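PDB 5X55: probable uracil-DNA glycosylase from Acanthamoeba polyphaga mimivirus, which belongs to the uracil-DNA glycosylase superfamily, with a fold built round a four-stranded parallel sheet flanked by helices. Local coordinates for residues Pro343-Ser347 and Val348-Gly352; Arg270-Glu273 and Ser274-Ala277. All coordinates share one frame; numbering follows the deposited sequence.

Interaction 1: residues Pro343-Ser347 and Val348-Gly352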
ATOM      1  N   PRO A 343      13.024 -14.870  -8.112  1.00 25.62           N
ATOM      2  CA  PRO A 343      14.013 -15.023  -7.036  1.00 21.02           C
ATOM      3  C   PRO A 343      13.458 -14.658  -5.669  1.00 22.82           C
ATOM      4  O   PRO A 343      12.411 -14.019  -5.534  1.00 22.86           O
ATOM      5  CB  PRO A 343      15.133 -14.055  -7.444  1.00 22.76           C
ATOM      6  CG  PRO A 343      14.479 -13.076  -8.379  1.00 23.62           C
ATOM      7  CD  PRO A 343      13.445 -13.877  -9.121  1.00 20.93           C
ATOM      8  N   SER A 344      14.192 -15.085  -4.641  1.00 20.47           N
ATOM      9  CA  SER A 344      13.850 -14.749  -3.270  1.00 25.03           C
ATOM     10  C   SER A 344      14.046 -13.256  -3.001  1.00 23.87           C
ATOM     11  O   SER A 344      14.917 -12.599  -3.577  1.00 17.75           O
ATOM     12  CB  SER A 344      14.699 -15.553  -2.282  1.00 21.59           C
ATOM     13  OG  SER A 344      16.046 -15.148  -2.331  1.00 24.29           O
ATOM     14  N   PHE A 345      13.234 -12.741  -2.079  1.00 25.94           N
ATOM     15  CA  PHE A 345      13.287 -11.327  -1.740  1.00 18.83           C
ATOM     16  C   PHE A 345      14.693 -10.896  -1.350  1.00 19.92           C
ATOM     17  O   PHE A 345      15.181  -9.859  -1.813  1.00 22.06           O
ATOM     18  CB  PHE A 345      12.309 -11.021  -0.601  1.00 20.62           C
ATOM     19  CG  PHE A 345      12.338  -9.578  -0.169  1.00 21.95           C
ATOM     20  CD1 PHE A 345      13.244  -9.141   0.806  1.00 16.99           C
ATOM     21  CD2 PHE A 345      11.502  -8.647  -0.784  1.00 18.27           C
ATOM     22  CE1 PHE A 345      13.282  -7.801   1.175  1.00 19.71           C
ATOM     23  CE2 PHE A 345      11.537  -7.310  -0.427  1.00 15.34           C
ATOM     24  CZ  PHE A 345      12.420  -6.884   0.562  1.00 17.60           C
ATOM     25  N   ASN A 346      15.354 -11.664  -0.486  1.00 18.36           N
ATOM     26  CA  ASN A 346      16.618 -11.184   0.061  1.00 27.12           C
ATOM     27  C   ASN A 346      17.785 -11.294  -0.915  1.00 23.48           C
ATOM     28  O   ASN A 346      18.885 -10.859  -0.575  1.00 30.27           O
ATOM     29  CB  ASN A 346      16.964 -11.895   1.389  1.00 27.03           C
ATOM     30  CG  ASN A 346      17.181 -13.409   1.249  1.00 34.35           C
ATOM     31  OD1 ASN A 346      17.127 -13.985   0.159  1.00 35.30           O
ATOM     32  ND2 ASN A 346      17.444 -14.056   2.384  1.00 37.84           N
ATOM     33  N   SER A 347      17.574 -11.826  -2.116  1.00 22.49           N
ATOM     34  CA  SER A 347      18.636 -11.925  -3.109  1.00 28.62           C
ATOM     35  C   SER A 347      18.574 -10.836  -4.179  1.00 24.53           C
ATOM     36  O   SER A 347      19.513 -10.725  -4.969  1.00 27.25           O
ATOM     37  CB  SER A 347      18.601 -13.305  -3.790  1.00 20.67           C
ATOM     38  OG  SER A 347      17.546 -13.374  -4.736  1.00 24.97           O
ATOM     39  N   VAL A 348      17.505 -10.034  -4.225  1.00 24.54           N
ATOM     40  CA  VAL A 348      17.310  -9.013  -5.253  1.00 20.35           C
ATOM     41  C   VAL A 348      17.607  -7.652  -4.654  1.00 21.12           C
ATOM     42  O   VAL A 348      17.240  -7.366  -3.505  1.00 20.82           O
ATOM     43  CB  VAL A 348      15.875  -9.042  -5.820  1.00 25.71           C
ATOM     44  CG1 VAL A 348      15.690  -7.963  -6.889  1.00 19.37           C
ATOM     45  CG2 VAL A 348      15.521 -10.413  -6.369  1.00 23.66           C
ATOM     46  N   ASP A 349      18.267  -6.798  -5.432  1.00 18.92           N
ATOM     47  CA  ASP A 349      18.503  -5.426  -4.998  1.00 19.89           C
ATOM     48  C   ASP A 349      17.336  -4.577  -5.498  1.00 20.52           C
ATOM     49  O   ASP A 349      17.447  -3.826  -6.468  1.00 19.94           O
ATOM     50  CB  ASP A 349      19.844  -4.938  -5.513  1.00 21.57           C
ATOM     51  CG  ASP A 349      20.191  -3.544  -5.036  1.00 21.13           C
ATOM     52  OD1 ASP A 349      19.473  -2.978  -4.191  1.00 21.69           O
ATOM     53  OD2 ASP A 349      21.225  -3.023  -5.492  1.00 21.94           O
ATOM     54  N   HIS A 350      16.192  -4.714  -4.808  1.00 17.09           N
ATOM     55  CA  HIS A 350      14.969  -4.026  -5.228  1.00 19.10           C
ATOM     56  C   HIS A 350      15.195  -2.530  -5.401  1.00 19.34           C
ATOM     57  O   HIS A 350      14.831  -1.944  -6.430  1.00 17.36           O
ATOM     58  CB  HIS A 350      13.858  -4.260  -4.213  1.00 13.60           C
ATOM     59  CG  HIS A 350      13.724  -5.689  -3.801  1.00 19.86           C
ATOM     60  ND1 HIS A 350      12.931  -6.588  -4.478  1.00 16.22           N
ATOM     61  CD2 HIS A 350      14.305  -6.381  -2.793  1.00 19.53           C
ATOM     62  CE1 HIS A 350      13.027  -7.772  -3.907  1.00 19.87           C
ATOM     63  NE2 HIS A 350      13.844  -7.670  -2.874  1.00 22.52           N
ATOM     64  N   PHE A 351      15.793  -1.899  -4.390  1.00 15.26           N
ATOM     65  CA  PHE A 351      15.909  -0.449  -4.371  1.00 18.86           C
ATOM     66  C   PHE A 351      17.042   0.029  -5.258  1.00 21.30           C
ATOM     67  O   PHE A 351      16.959   1.127  -5.815  1.00 25.63           O
ATOM     68  CB  PHE A 351      16.061   0.013  -2.922  1.00 17.21           C
ATOM     69  CG  PHE A 351      14.916  -0.444  -2.060  1.00 18.71           C
ATOM     70  CD1 PHE A 351      13.759   0.319  -1.962  1.00 14.48           C
ATOM     71  CD2 PHE A 351      14.963  -1.675  -1.406  1.00 15.72           C
ATOM     72  CE1 PHE A 351      12.676  -0.120  -1.197  1.00 15.80           C
ATOM     73  CE2 PHE A 351      13.892  -2.114  -0.625  1.00 15.99           C
ATOM     74  CZ  PHE A 351      12.739  -1.344  -0.535  1.00 12.38           C
ATOM     75  N   GLY A 352      18.090  -0.783  -5.413  1.00 21.14           N
ATOM     76  CA  GLY A 352      19.072  -0.511  -6.445  1.00 21.48           C
ATOM     77  C   GLY A 352      18.454  -0.518  -7.830  1.00 24.50           C
ATOM     78  O   GLY A 352      18.746   0.348  -8.654  1.00 26.57           O
TER

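Interaction 2: residues Arg270-Glu273 and Ser274-Ala277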
ATOM      1  N   ARG A 270     -12.254  -9.651  -0.956  1.00 25.97           N
ATOM      2  CA  ARG A 270     -13.028  -9.441  -2.176  1.00 30.84           C
ATOM      3  C   ARG A 270     -13.513  -8.003  -2.276  1.00 27.76           C
ATOM      4  O   ARG A 270     -13.633  -7.465  -3.385  1.00 31.51           O
ATOM      5  CB  ARG A 270     -14.239 -10.382  -2.239  1.00 36.76           C
ATOM      6  CG  ARG A 270     -13.954 -11.884  -2.238  1.00 36.95           C
ATOM      7  CD  ARG A 270     -13.683 -12.434  -3.634  1.00 38.21           C
ATOM      8  NE  ARG A 270     -12.303 -12.905  -3.730  1.00 37.77           N
ATOM      9  CZ  ARG A 270     -11.911 -14.159  -3.509  1.00 41.90           C
ATOM     10  NH1 ARG A 270     -12.812 -15.119  -3.200  1.00 35.03           N
ATOM     11  NH2 ARG A 270     -10.607 -14.452  -3.602  1.00 34.94           N
ATOM     12  N   THR A 271     -13.728  -7.370  -1.123  1.00 24.28           N
ATOM     13  CA  THR A 271     -14.391  -6.071  -1.031  1.00 26.97           C
ATOM     14  C   THR A 271     -13.791  -5.008  -1.951  1.00 20.43           C
ATOM     15  O   THR A 271     -14.530  -4.252  -2.587  1.00 21.99           O
ATOM     16  CB  THR A 271     -14.342  -5.619   0.428  1.00 28.89           C
ATOM     17  OG1 THR A 271     -14.966  -6.629   1.231  1.00 27.27           O
ATOM     18  CG2 THR A 271     -15.051  -4.292   0.625  1.00 23.40           C
ATOM     19  N   TRP A 272     -12.462  -4.941  -2.062  1.00 23.99           N
ATOM     20  CA  TRP A 272     -11.818  -3.810  -2.734  1.00 21.14           C
ATOM     21  C   TRP A 272     -11.266  -4.126  -4.121  1.00 22.64           C
ATOM     22  O   TRP A 272     -10.610  -3.255  -4.717  1.00 21.62           O
ATOM     23  CB  TRP A 272     -10.690  -3.257  -1.863  1.00 18.55           C
ATOM     24  CG  TRP A 272     -11.189  -2.669  -0.575  1.00 21.09           C
ATOM     25  CD1 TRP A 272     -11.354  -3.314   0.612  1.00 16.97           C
ATOM     26  CD2 TRP A 272     -11.586  -1.310  -0.356  1.00 18.70           C
ATOM     27  NE1 TRP A 272     -11.833  -2.439   1.558  1.00 18.31           N
ATOM     28  CE2 TRP A 272     -11.994  -1.205   0.981  1.00 18.74           C
ATOM     29  CE3 TRP A 272     -11.647  -0.171  -1.175  1.00 19.60           C
ATOM     30  CZ2 TRP A 272     -12.443  -0.004   1.530  1.00 17.96           C
ATOM     31  CZ3 TRP A 272     -12.098   1.018  -0.634  1.00 17.52           C
ATOM     32  CH2 TRP A 272     -12.481   1.095   0.705  1.00 21.28           C
ATOM     33  N   GLU A 273     -11.531  -5.324  -4.661  1.00 20.56           N
ATOM     34  CA  GLU A 273     -10.829  -5.781  -5.862  1.00 21.93           C
ATOM     35  C   GLU A 273     -11.120  -4.886  -7.063  1.00 24.35           C
ATOM     36  O   GLU A 273     -10.209  -4.561  -7.837  1.00 23.11           O
ATOM     37  CB  GLU A 273     -11.196  -7.244  -6.180  1.00 25.93           C
ATOM     38  CG  GLU A 273     -10.608  -8.294  -5.205  1.00 30.77           C
ATOM     39  CD  GLU A 273     -10.875  -9.762  -5.607  1.00 39.74           C
ATOM     40  OE1 GLU A 273     -12.000 -10.115  -6.041  1.00 40.07           O
ATOM     41  OE2 GLU A 273      -9.936 -10.577  -5.486  1.00 47.11           O
ATOM     42  N   SER A 274     -12.378  -4.471  -7.239  1.00 19.74           N
ATOM     43  CA  SER A 274     -12.681  -3.631  -8.391  1.00 26.63           C
ATOM     44  C   SER A 274     -12.117  -2.225  -8.207  1.00 18.95           C
ATOM     45  O   SER A 274     -11.660  -1.603  -9.172  1.00 21.29           O
ATOM     46  CB  SER A 274     -14.193  -3.574  -8.633  1.00 25.10           C
ATOM     47  OG  SER A 274     -14.707  -4.870  -8.836  1.00 36.35           O
ATOM     48  N   PHE A 275     -12.166  -1.707  -6.985  1.00 21.28           N
ATOM     49  CA  PHE A 275     -11.591  -0.395  -6.716  1.00 21.89           C
ATOM     50  C   PHE A 275     -10.097  -0.401  -6.992  1.00 17.08           C
ATOM     51  O   PHE A 275      -9.586   0.471  -7.696  1.00 18.85           O
ATOM     52  CB  PHE A 275     -11.883   0.015  -5.270  1.00 24.22           C
ATOM     53  CG  PHE A 275     -11.372   1.386  -4.910  1.00 22.65           C
ATOM     54  CD1 PHE A 275     -12.134   2.511  -5.177  1.00 23.34           C
ATOM     55  CD2 PHE A 275     -10.137   1.540  -4.293  1.00 19.96           C
ATOM     56  CE1 PHE A 275     -11.678   3.791  -4.837  1.00 29.07           C
ATOM     57  CE2 PHE A 275      -9.668   2.803  -3.941  1.00 24.72           C
ATOM     58  CZ  PHE A 275     -10.436   3.939  -4.222  1.00 23.89           C
ATOM     59  N   THR A 276      -9.385  -1.403  -6.472  1.00 17.05           N
ATOM     60  CA  THR A 276      -7.943  -1.482  -6.698  1.00 19.54           C
ATOM     61  C   THR A 276      -7.623  -1.715  -8.175  1.00 20.52           C
ATOM     62  O   THR A 276      -6.666  -1.133  -8.707  1.00 21.26           O
ATOM     63  CB  THR A 276      -7.334  -2.575  -5.815  1.00 20.86           C
ATOM     64  OG1 THR A 276      -7.582  -2.269  -4.437  1.00 20.77           O
ATOM     65  CG2 THR A 276      -5.821  -2.667  -6.030  1.00 17.67           C
ATOM     66  N   ALA A 277      -8.428  -2.524  -8.870  1.00 18.96           N
ATOM     67  CA  ALA A 277      -8.197  -2.707 -10.301  1.00 19.08           C
ATOM     68  C   ALA A 277      -8.345  -1.392 -11.049  1.00 19.71           C
ATOM     69  O   ALA A 277      -7.517  -1.058 -11.903  1.00 18.72           O
ATOM     70  CB  ALA A 277      -9.151  -3.758 -10.867  1.00 20.02           C
TER
HETATM   71  O   HOH W   1     -14.159  -2.923  -4.908  1.00 19.64           O

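Interaction 1: residues Pro343-Ser347 and Val348-Gly352
In the 3-10 turn (345-347) and N-cap that lead from strand 338-342 into helix 350-360, the rings of Phe345 and His350 form an offset stack. Their centroids lie 4.2 Å apart and the planes are inclined by 24°. The imidazole reaches back over the preceding turn with CG anti to the carbonyl carbon (chi1 -47°). His350 NE2 stands over one face of the Phe345 ring, displaced toward its rim, 3.3 Å from Phe345 CD2. The same nitrogen donates to the main chain of its stacking partner, His350 NE2 to Phe345 O at 2.8 Å. This acceptor sits 19° out of the imidazole plane. A second, weak bond reaches it from Val348 N, 3.4 Å from Phe345 O. Val348 CG2 packs on Pro343 CG at 3.5 Å. Within the turn, Ser344 O is gripped from one face of its plane by both Ser347 N and Ser347 OG, the latter at 3.0 Å. Asp349 caps the helix: its OD1, also bonded by His233, accepts from Gly352 N at 2.9 Å, approached from above the carboxylate plane. Trp295 meets both stacked rings edge-to-face. The bond to a carbonyl oxygen is consistent with a proton on NE2 and probably sets which way round the imidazole lies; Phe345 on one face and Val348 CB on the other probably limit its rotation.

Interaction 2: residues Arg270-Glu273 and Ser274-Ala277
Trp272 and Phe275, three residues apart at the start of helix 273-286, make an edge-to-face aromatic pair. The edge of the indole six-membered ring is directed at the phenyl face, with planes at 79° and centroids 5.6 Å apart. Closest are Trp272 CE3 and Phe275 CD2, at 3.9 Å. Phe275 has its CG anti to the backbone N (chi1 -178°), which lays the phenyl alongside the indole, both side chains pointing the same way. Main-chain bonds open the helix: Thr276 N donates almost straight to Trp272 O at 2.8 Å, and Ala277 N to Glu273 O at 2.9 Å. Trp272 is the N-cap residue, and its indole offers no usual capping acceptor; a water accepts from Phe275 N at 3.1 Å and donates to Thr271 O at 2.7 Å, so it probably takes the place of a side-chain cap. Across the beta turn Arg270-Glu273, a long salt bridge links Arg270 NE to OE1 of Glu273, the first residue of the helix. Around this turn, Trp272 packs against Leu150 and Leu154 of helix 146-159 and bonds Thr259 through NE1; Phe258 meets both rings, and Thr276 OG1 bonds Ser256 O just beyond strand 251-255.

In the fold
Interaction 2 comes first along the chain, at the start of helix 273-286; interaction 1 follows at the entry to helix 350-360, after strand 338-342. Strands 291-295 and 312-316 of the parallel sheet lie between them in sequence. Their centres are 28 Å apart and their nearest atoms about 19 Å, so the two do not meet directly. Both belong to the same superfamily range and border the same sheet: interaction 1 leans on strands 291-295 (Trp295) and 312-316 (Ser316), interaction 2 on Ser256, just past the opposite outermost strand 251-255. In each, an aromatic pair lies at the N-terminal end of a helix.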